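PDB 5CI5: extracellular solute-binding protein family 1 from Pseudothermotoga lettingae, which probably delivers a sugar to an ABC importer, binding alpha-D-tagatopyranose in its cleft. Local coordinates for residues Y245-Y250 and G265-P270; K68-L73 and P91-K96. All blocks are in the same frame, centred on the assembly; numbering follows the deposited sequence.

Contact 1 of 2, residues Y245-Y250 and G265-P270; sequences YHEDDY and GPWSFP. With T6T (alpha-D-tagatopyranose), chain C.
W267 places its CG between its own backbone N and carbonyl carbon (chi1 72°), while E247 has CG anti to the carbonyl carbon (chi1 -65°) and is extended beyond it; together these torsions bring the carboxylate to the rim of the indole. E247 OE1 lies 3.7 Å from W267 CZ2, near the ring plane, with carboxylate and indole planes 27° apart. The carboxylate of D248 stands nearly perpendicular to the ring. One water joins all three side chains at the ring edge: it lies in the indole plane and accepts from W267 NE1 at 2.9 Å, then donates to E247 OE1 (2.8 Å) and to D248 OD1 (2.7 Å). Each acid has further partners: E247 OE1 pairs with R139 and D248 OD1 with R251, while D248 OD2 bonds to H191 and Q32. Behind the acids, H246 and D249 form a capping box that starts helix 247-255, with D248 N bonded to H246 ND1 at 3.2 Å. The sugar carbon C1 sits over the centre of one indole face, 3.3 Å from W267 CD2, and G265 N and S268 OG lie over the opposite face. With an alanine at W267, the water would probably lose its indole donor and a gap would open beneath C1 of the sugar. An aromatic side chain packed against a sugar is a common feature of carbohydrate-binding ABC transporter proteins.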
loop_
_atom_site.group_PDB
_atom_site.type_symbol
_atom_site.label_atom_id
_atom_site.label_comp_id
_atom_site.label_asym_id
_atom_site.label_seq_id
_atom_site.Cartn_x
_atom_site.Cartn_y
_atom_site.Cartn_z
ATOM N N TYR A 245 -0.651 1.858 -16.584
ATOM C CA TYR A 245 -0.046 2.633 -15.492
ATOM C C TYR A 245 -0.786 2.510 -14.182
ATOM O O TYR A 245 -1.998 2.295 -14.149
ATOM C CB TYR A 245 0.030 4.117 -15.879
ATOM C CG TYR A 245 0.854 4.362 -17.135
ATOM C CD1 TYR A 245 2.197 4.023 -17.178
ATOM C CD2 TYR A 245 0.285 4.943 -18.242
ATOM C CE1 TYR A 245 2.956 4.253 -18.307
ATOM C CE2 TYR A 245 1.022 5.178 -19.378
ATOM C CZ TYR A 245 2.366 4.821 -19.413
ATOM O OH TYR A 245 3.149 5.053 -20.545
ATOM N N HIS A 246 -0.049 2.716 -13.096
ATOM C CA HIS A 246 -0.627 2.699 -11.761
ATOM C C HIS A 246 -0.000 3.795 -10.896
ATOM O O HIS A 246 0.867 4.557 -11.358
ATOM C CB HIS A 246 -0.470 1.308 -11.100
ATOM C CG HIS A 246 0.938 0.805 -11.060
ATOM N ND1 HIS A 246 1.954 1.482 -10.429
ATOM C CD2 HIS A 246 1.476 -0.350 -11.525
ATOM C CE1 HIS A 246 3.072 0.779 -10.529
ATOM N NE2 HIS A 246 2.812 -0.329 -11.199
ATOM N N GLU A 247 -0.443 3.832 -9.637
ATOM C CA GLU A 247 0.021 4.796 -8.635
ATOM C C GLU A 247 1.493 5.184 -8.707
ATOM O O GLU A 247 1.818 6.359 -8.548
ATOM C CB GLU A 247 -0.178 4.258 -7.222
ATOM C CG GLU A 247 -1.570 4.028 -6.763
ATOM C CD GLU A 247 -1.593 3.436 -5.361
ATOM O OE1 GLU A 247 -0.505 3.172 -4.805
ATOM O OE2 GLU A 247 -2.692 3.226 -4.824
ATOM N N ASP A 248 2.391 4.204 -8.848
ATOM C CA ASP A 248 3.808 4.511 -8.732
ATOM C C ASP A 248 4.275 5.259 -9.984
ATOM O O ASP A 248 5.035 6.224 -9.883
ATOM C CB ASP A 248 4.626 3.253 -8.507
ATOM C CG ASP A 248 4.242 2.531 -7.227
ATOM O OD1 ASP A 248 4.091 3.229 -6.201
ATOM O OD2 ASP A 248 4.140 1.278 -7.218
ATOM N N ASP A 249 3.780 4.836 -11.147
ATOM C CA ASP A 249 4.002 5.559 -12.391
ATOM C C ASP A 249 3.461 6.992 -12.282
ATOM O O ASP A 249 4.131 7.968 -12.653
ATOM C CB ASP A 249 3.330 4.826 -13.550
ATOM C CG ASP A 249 3.769 3.393 -13.658
ATOM O OD1 ASP A 249 4.992 3.164 -13.625
ATOM O OD2 ASP A 249 2.898 2.493 -13.749
ATOM N N TYR A 250 2.262 7.121 -11.728
ATOM C CA TYR A 250 1.636 8.443 -11.610
ATOM C C TYR A 250 2.428 9.351 -10.669
ATOM O O TYR A 250 2.484 10.562 -10.901
ATOM C CB TYR A 250 0.182 8.312 -11.161
ATOM C CG TYR A 250 -0.680 7.548 -12.151
ATOM C CD1 TYR A 250 -0.517 7.724 -13.521
ATOM C CD2 TYR A 250 -1.646 6.626 -11.722
ATOM C CE1 TYR A 250 -1.302 7.033 -14.422
ATOM C CE2 TYR A 250 -2.416 5.924 -12.616
ATOM C CZ TYR A 250 -2.244 6.131 -13.972
ATOM O OH TYR A 250 -3.005 5.475 -14.895
ATOM N N GLY A 265 0.267 8.162 -0.482
ATOM C CA GLY A 265 0.338 8.182 0.973
ATOM C C GLY A 265 1.764 8.408 1.440
ATOM O O GLY A 265 2.616 8.844 0.656
ATOM N N PRO A 266 2.048 8.114 2.719
ATOM C CA PRO A 266 3.355 8.531 3.262
ATOM C C PRO A 266 4.568 7.855 2.643
ATOM O O PRO A 266 5.641 8.455 2.684
ATOM C CB PRO A 266 3.214 8.201 4.766
ATOM C CG PRO A 266 2.089 7.235 4.868
ATOM C CD PRO A 266 1.131 7.660 3.770
ATOM N N TRP A 267 4.435 6.669 2.038
ATOM C CA TRP A 267 5.573 6.078 1.312
ATOM C C TRP A 267 5.959 6.910 0.087
ATOM O O TRP A 267 7.103 6.858 -0.379
ATOM C CB TRP A 267 5.266 4.636 0.882
ATOM C CG TRP A 267 4.279 4.565 -0.228
ATOM C CD1 TRP A 267 4.556 4.449 -1.557
ATOM C CD2 TRP A 267 2.856 4.613 -0.118
ATOM N NE1 TRP A 267 3.395 4.440 -2.287
ATOM C CE2 TRP A 267 2.330 4.544 -1.429
ATOM C CE3 TRP A 267 1.969 4.715 0.960
ATOM C CZ2 TRP A 267 0.964 4.581 -1.681
ATOM C CZ3 TRP A 267 0.619 4.730 0.705
ATOM C CH2 TRP A 267 0.126 4.658 -0.605
ATOM N N SER A 268 5.002 7.678 -0.433
ATOM C CA SER A 268 5.205 8.484 -1.610
ATOM C C SER A 268 6.189 9.608 -1.388
ATOM O O SER A 268 6.788 10.108 -2.337
ATOM C CB SER A 268 3.896 9.117 -2.075
ATOM O OG SER A 268 2.877 8.158 -2.233
ATOM N N PHE A 269 6.318 10.044 -0.139
ATOM C CA PHE A 269 7.023 11.291 0.125
ATOM C C PHE A 269 8.525 11.220 -0.198
ATOM O O PHE A 269 9.000 12.034 -0.995
ATOM C CB PHE A 269 6.796 11.729 1.564
ATOM C CG PHE A 269 5.350 11.930 1.941
ATOM C CD1 PHE A 269 4.345 12.080 0.993
ATOM C CD2 PHE A 269 5.003 11.996 3.276
ATOM C CE1 PHE A 269 3.024 12.285 1.386
ATOM C CE2 PHE A 269 3.680 12.210 3.654
ATOM C CZ PHE A 269 2.700 12.347 2.724
ATOM N N PRO A 270 9.274 10.256 0.369
ATOM C CA PRO A 270 10.695 10.202 -0.020
ATOM C C PRO A 270 10.894 9.880 -1.496
ATOM O O PRO A 270 11.868 10.333 -2.126
ATOM C CB PRO A 270 11.269 9.096 0.881
ATOM C CG PRO A 270 10.071 8.272 1.310
ATOM C CD PRO A 270 8.959 9.284 1.431
HETATM O O3 T6T C . 0.427 0.176 1.047
HETATM C C3 T6T C . 1.526 -0.677 0.746
HETATM C C4 T6T C . 0.995 -2.084 0.478
HETATM O O4 T6T C . 0.191 -2.523 1.582
HETATM C C5 T6T C . 0.186 -2.044 -0.800
HETATM O O5 T6T C . -0.327 -3.343 -1.102
HETATM C C6 T6T C . 1.036 -1.510 -1.948
HETATM O O6 T6T C . 1.482 -0.195 -1.622
HETATM C C2 T6T C . 2.273 -0.136 -0.430
HETATM O O2 T6T C . 3.475 -0.891 -0.622
HETATM C C1 T6T C . 2.657 1.345 -0.220
HETATM O O1 T6T C . 3.371 1.574 0.939
HETATM O O HOH W 1 2.047 4.275 -4.873
#

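Contact 2 of 2, residues K68-L73 and P91-K96; sequences KLVTAL and PTFAEK
L73 N donates to L69 O at 2.9 Å, a helical bond that sets these two leucines one turn apart on the side of helix 62-75 that meets F93. Both side chains reach across to this phenylalanine, as does V70, and the contact is wholly apolar. L73 CD1 comes over the ring face, 3.7 Å from the F93 centroid and 13° off the ring normal, a CH-pi contact with the methyl nearly over the centre. L69 has its CG anti to the backbone N (chi1 -178°), and its CD2 approaches F93 CE2 at 3.6 Å, obliquely to the ring. The third methyl, V70 CG2, meets F93 CE1 at 3.8 Å, also obliquely. L73 thus covers the face, while L69 and V70 meet the far side of the ring that projects from helix 89-95. The two short helical segments run almost parallel, 11° apart, but their axes stay 12.1 Å from each other, so the phenylalanine bridges a spacing too wide for close backbone packing. L99 also touches F93, W98 and P306 touch L73, and L69 rests on W28 of strand 25-30. Helix 62-75 is the connection of a beta-alpha-beta crossover from strand 55-60 to strand 81-85, with strand 25-30 between them in the sheet; its packing beside the next helix belongs to the alpha/beta lobe of a type II periplasmic-binding-protein fold.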
loop_
_atom_site.group_PDB
_atom_site.type_symbol
_atom_site.label_atom_id
_atom_site.label_comp_id
_atom_site.label_asym_id
_atom_site.label_seq_id
_atom_site.Cartn_x
_atom_site.Cartn_y
_atom_site.Cartn_z
ATOM N N LYS A 68 7.568 -13.894 -6.653
ATOM C CA LYS A 68 8.907 -14.352 -6.276
ATOM C C LYS A 68 8.954 -14.903 -4.853
ATOM O O LYS A 68 9.620 -15.921 -4.576
ATOM C CB LYS A 68 9.905 -13.212 -6.428
ATOM C CG LYS A 68 10.130 -12.820 -7.886
ATOM C CD LYS A 68 11.095 -11.639 -8.006
ATOM C CE LYS A 68 11.663 -11.516 -9.425
ATOM N NZ LYS A 68 10.597 -11.286 -10.411
ATOM N N LEU A 69 8.273 -14.223 -3.935
ATOM C CA LEU A 69 8.294 -14.663 -2.546
ATOM C C LEU A 69 7.551 -16.008 -2.395
ATOM O O LEU A 69 8.046 -16.922 -1.743
ATOM C CB LEU A 69 7.702 -13.578 -1.627
ATOM C CG LEU A 69 7.713 -13.903 -0.126
ATOM C CD1 LEU A 69 9.129 -14.308 0.357
ATOM C CD2 LEU A 69 7.164 -12.715 0.689
ATOM N N VAL A 70 6.395 -16.135 -3.033
ATOM C CA VAL A 70 5.655 -17.385 -3.001
ATOM C C VAL A 70 6.519 -18.525 -3.570
ATOM O O VAL A 70 6.600 -19.619 -3.003
ATOM C CB VAL A 70 4.334 -17.282 -3.786
ATOM C CG1 VAL A 70 3.710 -18.663 -3.976
ATOM C CG2 VAL A 70 3.364 -16.372 -3.051
ATOM N N THR A 71 7.176 -18.245 -4.687
ATOM C CA THR A 71 8.035 -19.245 -5.326
ATOM C C THR A 71 9.065 -19.781 -4.339
ATOM O O THR A 71 9.281 -20.995 -4.216
ATOM C CB THR A 71 8.758 -18.635 -6.551
ATOM O OG1 THR A 71 7.779 -18.244 -7.524
ATOM C CG2 THR A 71 9.743 -19.641 -7.173
ATOM N N ALA A 72 9.683 -18.870 -3.601
ATOM C CA ALA A 72 10.697 -19.247 -2.631
ATOM C C ALA A 72 10.106 -20.009 -1.439
ATOM O O ALA A 72 10.686 -20.983 -0.952
ATOM C CB ALA A 72 11.428 -18.016 -2.148
ATOM N N LEU A 73 8.971 -19.549 -0.934
ATOM C CA LEU A 73 8.409 -20.171 0.243
ATOM C C LEU A 73 7.896 -21.564 -0.085
ATOM O O LEU A 73 8.040 -22.498 0.718
ATOM C CB LEU A 73 7.297 -19.309 0.838
ATOM C CG LEU A 73 7.687 -17.952 1.413
ATOM C CD1 LEU A 73 6.472 -17.150 1.802
ATOM C CD2 LEU A 73 8.612 -18.132 2.624
ATOM N N PRO A 91 -1.534 -13.844 6.572
ATOM C CA PRO A 91 -2.494 -14.959 6.722
ATOM C C PRO A 91 -2.410 -16.020 5.638
ATOM O O PRO A 91 -2.518 -17.220 5.940
ATOM C CB PRO A 91 -3.853 -14.241 6.682
ATOM C CG PRO A 91 -3.547 -12.896 7.222
ATOM C CD PRO A 91 -2.200 -12.535 6.655
ATOM N N THR A 92 -2.191 -15.606 4.390
ATOM C CA THR A 92 -2.053 -16.553 3.291
ATOM C C THR A 92 -0.870 -17.513 3.554
ATOM O O THR A 92 -1.007 -18.750 3.452
ATOM C CB THR A 92 -1.838 -15.824 1.968
ATOM O OG1 THR A 92 -2.966 -14.985 1.717
ATOM C CG2 THR A 92 -1.666 -16.774 0.812
ATOM N N PHE A 93 0.288 -16.953 3.892
ATOM C CA PHE A 93 1.473 -17.800 4.085
ATOM C C PHE A 93 1.384 -18.624 5.363
ATOM O O PHE A 93 1.814 -19.781 5.391
ATOM C CB PHE A 93 2.762 -16.967 4.133
ATOM C CG PHE A 93 3.012 -16.104 2.910
ATOM C CD1 PHE A 93 2.476 -16.405 1.669
ATOM C CD2 PHE A 93 3.806 -14.981 3.032
ATOM C CE1 PHE A 93 2.720 -15.572 0.575
ATOM C CE2 PHE A 93 4.068 -14.163 1.952
ATOM C CZ PHE A 93 3.525 -14.477 0.714
ATOM N N ALA A 94 0.821 -18.035 6.425
ATOM C CA ALA A 94 0.743 -18.693 7.733
ATOM C C ALA A 94 -0.158 -19.925 7.676
ATOM O O ALA A 94 0.102 -20.922 8.334
ATOM C CB ALA A 94 0.229 -17.710 8.800
ATOM N N GLU A 95 -1.210 -19.831 6.878
ATOM C CA GLU A 95 -2.190 -20.904 6.743
ATOM C C GLU A 95 -1.543 -22.163 6.179
ATOM O O GLU A 95 -1.961 -23.291 6.482
ATOM C CB GLU A 95 -3.354 -20.458 5.864
ATOM C CG GLU A 95 -4.522 -21.467 5.832
ATOM C CD GLU A 95 -4.351 -22.596 4.843
ATOM O OE1 GLU A 95 -3.688 -22.401 3.808
ATOM O OE2 GLU A 95 -4.867 -23.717 5.110
ATOM N N LYS A 96 -0.494 -21.973 5.383
ATOM C CA LYS A 96 0.203 -23.070 4.749
ATOM C C LYS A 96 1.326 -23.661 5.610
ATOM O O LYS A 96 1.930 -24.666 5.235
ATOM C CB LYS A 96 0.799 -22.622 3.410
ATOM C CG LYS A 96 -0.268 -22.248 2.396
ATOM C CD LYS A 96 0.289 -21.808 1.094
ATOM C CE LYS A 96 -0.825 -21.706 0.053
ATOM N NZ LYS A 96 -1.383 -23.061 -0.272
#

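How the contacts relate
Contact 2 closes in the chain before contact 1 opens, and the two do not touch: their centres are 26 Å apart and their nearest atoms about 13 Å. They stand differently to the tagatose. Contact 1 is part of the pocket itself, with W267 against the sugar and E247 and D248 behind R139 and Q32, which bond to it. Contact 2 is helix packing outside the pocket, the side chain of F93 lying about 12 Å from the sugar. The chain between its two segments includes strand 81-85, whose D85 is hydrogen-bonded to the ligand; contact 2 is thus linked along the chain to the pocket through this strand.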